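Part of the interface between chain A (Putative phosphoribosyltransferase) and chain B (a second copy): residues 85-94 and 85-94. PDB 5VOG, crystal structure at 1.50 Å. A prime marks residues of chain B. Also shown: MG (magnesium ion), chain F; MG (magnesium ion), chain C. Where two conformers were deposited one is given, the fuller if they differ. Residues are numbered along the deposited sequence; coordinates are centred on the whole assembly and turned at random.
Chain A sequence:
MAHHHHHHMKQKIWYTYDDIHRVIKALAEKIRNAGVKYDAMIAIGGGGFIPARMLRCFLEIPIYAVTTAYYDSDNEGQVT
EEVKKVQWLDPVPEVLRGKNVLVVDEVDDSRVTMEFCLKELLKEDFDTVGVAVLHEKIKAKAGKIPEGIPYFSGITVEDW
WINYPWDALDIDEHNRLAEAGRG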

# COMPACT_ATOMS: atom_id res chain seq x y z
N LYS A 85 4.46 9.44 -14.54
CA LYS A 85 3.81 8.19 -14.20
C LYS A 85 4.81 7.04 -14.16
O LYS A 85 5.64 6.89 -15.07
CB LYS A 85 2.72 7.86 -15.22
CG LYS A 85 1.58 8.86 -15.28
CD LYS A 85 0.67 8.51 -16.45
CE LYS A 85 -0.57 9.38 -16.50
NZ LYS A 85 -1.33 9.15 -17.76
N VAL A 86 4.70 6.22 -13.12
CA VAL A 86 5.38 4.93 -13.06
C VAL A 86 4.42 3.78 -13.35
O VAL A 86 4.76 2.84 -14.06
CB VAL A 86 6.05 4.76 -11.68
CG1 VAL A 86 6.74 3.39 -11.56
CG2 VAL A 86 7.04 5.90 -11.43
N GLN A 87 3.23 3.86 -12.77
CA GLN A 87 2.12 2.95 -13.04
C GLN A 87 0.83 3.75 -13.05
O GLN A 87 0.64 4.63 -12.20
CB GLN A 87 2.02 1.84 -11.98
CG GLN A 87 0.87 0.87 -12.27
CD GLN A 87 0.76 -0.25 -11.27
OE1 GLN A 87 1.64 -0.42 -10.40
NE2 GLN A 87 -0.31 -1.05 -11.39
N TRP A 88 -0.06 3.45 -13.99
CA TRP A 88 -1.31 4.19 -14.07
C TRP A 88 -2.47 3.23 -14.27
O TRP A 88 -2.28 2.02 -14.50
CB TRP A 88 -1.27 5.24 -15.18
CG TRP A 88 -2.21 6.37 -14.92
CD1 TRP A 88 -3.40 6.62 -15.55
CD2 TRP A 88 -2.06 7.38 -13.92
NE1 TRP A 88 -3.99 7.74 -15.01
CE2 TRP A 88 -3.19 8.22 -14.01
CE3 TRP A 88 -1.08 7.66 -12.97
CZ2 TRP A 88 -3.36 9.34 -13.18
CZ3 TRP A 88 -1.24 8.76 -12.14
CH2 TRP A 88 -2.38 9.59 -12.25
N LEU A 89 -3.68 3.77 -14.12
CA LEU A 89 -4.92 3.04 -14.36
C LEU A 89 -5.27 3.22 -15.83
O LEU A 89 -5.96 4.17 -16.21
CB LEU A 89 -6.05 3.56 -13.47
CG LEU A 89 -6.12 3.03 -12.05
CD1 LEU A 89 -7.13 3.84 -11.27
CD2 LEU A 89 -6.50 1.56 -12.05
N ASP A 90 -4.78 2.30 -16.66
CA ASP A 90 -4.97 2.32 -18.11
C ASP A 90 -5.58 1.01 -18.57
O ASP A 90 -4.92 -0.04 -18.50
CB ASP A 90 -3.63 2.51 -18.83
CG ASP A 90 -2.99 3.83 -18.54
OD1 ASP A 90 -3.72 4.84 -18.48
OD2 ASP A 90 -1.75 3.86 -18.37
N PRO A 91 -6.84 0.99 -19.02
CA PRO A 91 -7.84 2.05 -18.89
C PRO A 91 -8.42 2.01 -17.49
O PRO A 91 -8.16 1.06 -16.75
CB PRO A 91 -8.90 1.66 -19.92
CG PRO A 91 -8.84 0.17 -19.93
CD PRO A 91 -7.37 -0.16 -19.77
N VAL A 92 -9.21 3.01 -17.13
CA VAL A 92 -9.98 2.90 -15.89
C VAL A 92 -11.01 1.78 -16.05
O VAL A 92 -11.73 1.75 -17.07
CB VAL A 92 -10.66 4.22 -15.55
CG1 VAL A 92 -11.60 4.05 -14.37
CG2 VAL A 92 -9.61 5.28 -15.24
N PRO A 93 -11.11 0.85 -15.10
CA PRO A 93 -12.08 -0.24 -15.23
C PRO A 93 -13.51 0.28 -15.31
O PRO A 93 -13.85 1.32 -14.74
CB PRO A 93 -11.86 -1.06 -13.95
CG PRO A 93 -10.45 -0.76 -13.56
CD PRO A 93 -10.23 0.67 -13.93
N GLU A 94 -14.35 -0.47 -16.03
CA GLU A 94 -15.71 -0.02 -16.27
C GLU A 94 -16.51 0.11 -14.98
O GLU A 94 -17.42 0.94 -14.90
CB GLU A 94 -16.41 -0.98 -17.24
CG GLU A 94 -17.50 -0.32 -18.07
CD GLU A 94 -16.95 0.73 -19.03
OE1 GLU A 94 -15.77 0.63 -19.44
OE2 GLU A 94 -17.71 1.66 -19.38
N LYS B 85 -9.09 -10.76 -11.05
CA LYS B 85 -8.38 -9.49 -11.08
C LYS B 85 -9.33 -8.32 -10.81
O LYS B 85 -10.42 -8.25 -11.38
CB LYS B 85 -7.73 -9.28 -12.45
CG LYS B 85 -6.66 -10.30 -12.80
CD LYS B 85 -6.23 -10.09 -14.25
CE LYS B 85 -5.07 -10.98 -14.64
NZ LYS B 85 -4.80 -10.89 -16.10
N VAL B 86 -8.88 -7.40 -9.96
CA VAL B 86 -9.52 -6.10 -9.79
C VAL B 86 -8.74 -5.01 -10.51
O VAL B 86 -9.33 -4.14 -11.15
CB VAL B 86 -9.67 -5.79 -8.29
CG1 VAL B 86 -10.29 -4.40 -8.08
CG2 VAL B 86 -10.48 -6.88 -7.60
N GLN B 87 -7.42 -5.05 -10.39
CA GLN B 87 -6.50 -4.19 -11.11
C GLN B 87 -5.28 -5.02 -11.49
O GLN B 87 -4.79 -5.81 -10.69
CB GLN B 87 -6.05 -2.98 -10.27
CG GLN B 87 -5.09 -2.07 -11.04
CD GLN B 87 -4.66 -0.86 -10.25
OE1 GLN B 87 -5.18 -0.58 -9.16
NE2 GLN B 87 -3.71 -0.10 -10.82
N TRP B 88 -4.77 -4.82 -12.71
CA TRP B 88 -3.62 -5.59 -13.15
C TRP B 88 -2.62 -4.67 -13.83
O TRP B 88 -2.89 -3.49 -14.10
CB TRP B 88 -4.03 -6.75 -14.07
CG TRP B 88 -3.03 -7.86 -14.04
CD1 TRP B 88 -2.13 -8.19 -15.02
CD2 TRP B 88 -2.80 -8.76 -12.96
NE1 TRP B 88 -1.37 -9.26 -14.61
CE2 TRP B 88 -1.76 -9.63 -13.35
CE3 TRP B 88 -3.39 -8.93 -11.70
CZ2 TRP B 88 -1.29 -10.66 -12.52
CZ3 TRP B 88 -2.92 -9.95 -10.88
CH2 TRP B 88 -1.88 -10.80 -11.29
N LEU B 89 -1.42 -5.22 -14.06
CA LEU B 89 -0.36 -4.54 -14.80
C LEU B 89 -0.54 -4.87 -16.27
O LEU B 89 -0.01 -5.86 -16.77
CB LEU B 89 1.02 -4.98 -14.31
CG LEU B 89 1.57 -4.32 -13.06
CD1 LEU B 89 2.81 -5.07 -12.62
CD2 LEU B 89 1.90 -2.87 -13.34
N ASP B 90 -1.31 -4.03 -16.96
CA ASP B 90 -1.64 -4.20 -18.38
C ASP B 90 -1.25 -2.95 -19.15
O ASP B 90 -1.86 -1.89 -18.96
CB ASP B 90 -3.14 -4.43 -18.57
CG ASP B 90 -3.61 -5.71 -17.93
OD1 ASP B 90 -2.89 -6.72 -18.04
OD2 ASP B 90 -4.71 -5.69 -17.34
N PRO B 91 -0.22 -3.00 -20.02
CA PRO B 91 0.78 -4.06 -20.14
C PRO B 91 1.81 -3.89 -19.04
O PRO B 91 1.81 -2.87 -18.35
CB PRO B 91 1.40 -3.79 -21.51
CG PRO B 91 1.31 -2.31 -21.64
CD PRO B 91 -0.01 -1.94 -21.01
N VAL B 92 2.69 -4.86 -18.88
CA VAL B 92 3.85 -4.64 -18.00
C VAL B 92 4.74 -3.56 -18.62
O VAL B 92 5.05 -3.65 -19.83
CB VAL B 92 4.62 -5.94 -17.80
CG1 VAL B 92 5.91 -5.66 -17.04
CG2 VAL B 92 3.77 -6.94 -17.03
N PRO B 93 5.14 -2.55 -17.87
CA PRO B 93 5.99 -1.49 -18.43
C PRO B 93 7.31 -2.04 -18.96
O PRO B 93 7.85 -3.02 -18.44
CB PRO B 93 6.22 -0.54 -17.25
CG PRO B 93 5.04 -0.77 -16.36
CD PRO B 93 4.72 -2.24 -16.49
N GLU B 94 7.82 -1.38 -20.00
CA GLU B 94 9.03 -1.87 -20.65
C GLU B 94 10.23 -1.89 -19.71
O GLU B 94 11.12 -2.73 -19.88
CB GLU B 94 9.33 -1.03 -21.90
CG GLU B 94 10.06 -1.79 -22.99
CD GLU B 94 9.24 -2.92 -23.59
OE1 GLU B 94 7.98 -2.84 -23.56
OE2 GLU B 94 9.84 -3.89 -24.08
MG MG F . -4.90 6.23 -19.53
MG MG C . -2.13 -8.23 -19.29
O HOH W 1 -4.33 8.37 -18.55
O HOH W 2 -2.42 -0.69 -13.45
O HOH W 3 -6.35 6.11 -17.79
O HOH W 4 -0.16 -7.96 -18.18
O HOH W 5 -5.39 4.37 -20.90
O HOH W 6 -3.38 5.97 -20.86

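The two stretches meet across an exact two-fold axis, so each contact between unlike residues occurs twice, while those that pair a residue with its own mate occur once, and their end-to-end directions lie 145° apart. Nearest CA atoms pair Gln87 with Pro93′ at 8.0 Å and Asp90 with Asp90′ at 7.3 Å. No direct hydrogen bond crosses between them; the evidence points instead to packing and one shared water.

Gln87 covers the most surface, 67 Å² of the 338 Å² buried in total. Its CA-to-CB bond points sideways, but chi1 and chi2 are both t, and this extended chain carries the amide to the partner. There Gln87 NE2 lies 3.6 Å from Gln87′ NE2. Two amide nitrogens, both donors, have nothing to offer one another directly, and water 2 resolves the pairing. The oxygen of water 2 accepts from Gln87 NE2 and Gln87′ NE2, each at 3.0 Å, and donates to Trp88 O and Trp88′ O, each at 2.9 Å. Two donors and two acceptors thus use the full hydrogen-bonding capacity of a single water, two from each chain. Trp88 contributes through its backbone, for its CA-to-CB bond points away.

Leu89 is second, with 34 Å² covered. Its CA-to-CB bond is also sideways, yet the m,t side chain brings CD2 to 3.5 Å from Gln87′ NE2, a packing contact that places a methyl group beside the buried amide. An aliphatic side chain suits this position, filling space without adding a polar group that needs a partner.

Pro93 directs its CA-to-CB bond toward the partner, and its CG reaches Val86′ O at 4.3 Å, a loose van der Waals approach. At Asp90 the closest approach is between backbone atoms, Asp90 O to Asp90′ O at 3.6 Å, without a hydrogen bond. Its carboxylate instead serves a metal: Asp90 OD1 binds magnesium (chain F MG) at 2.1 Å.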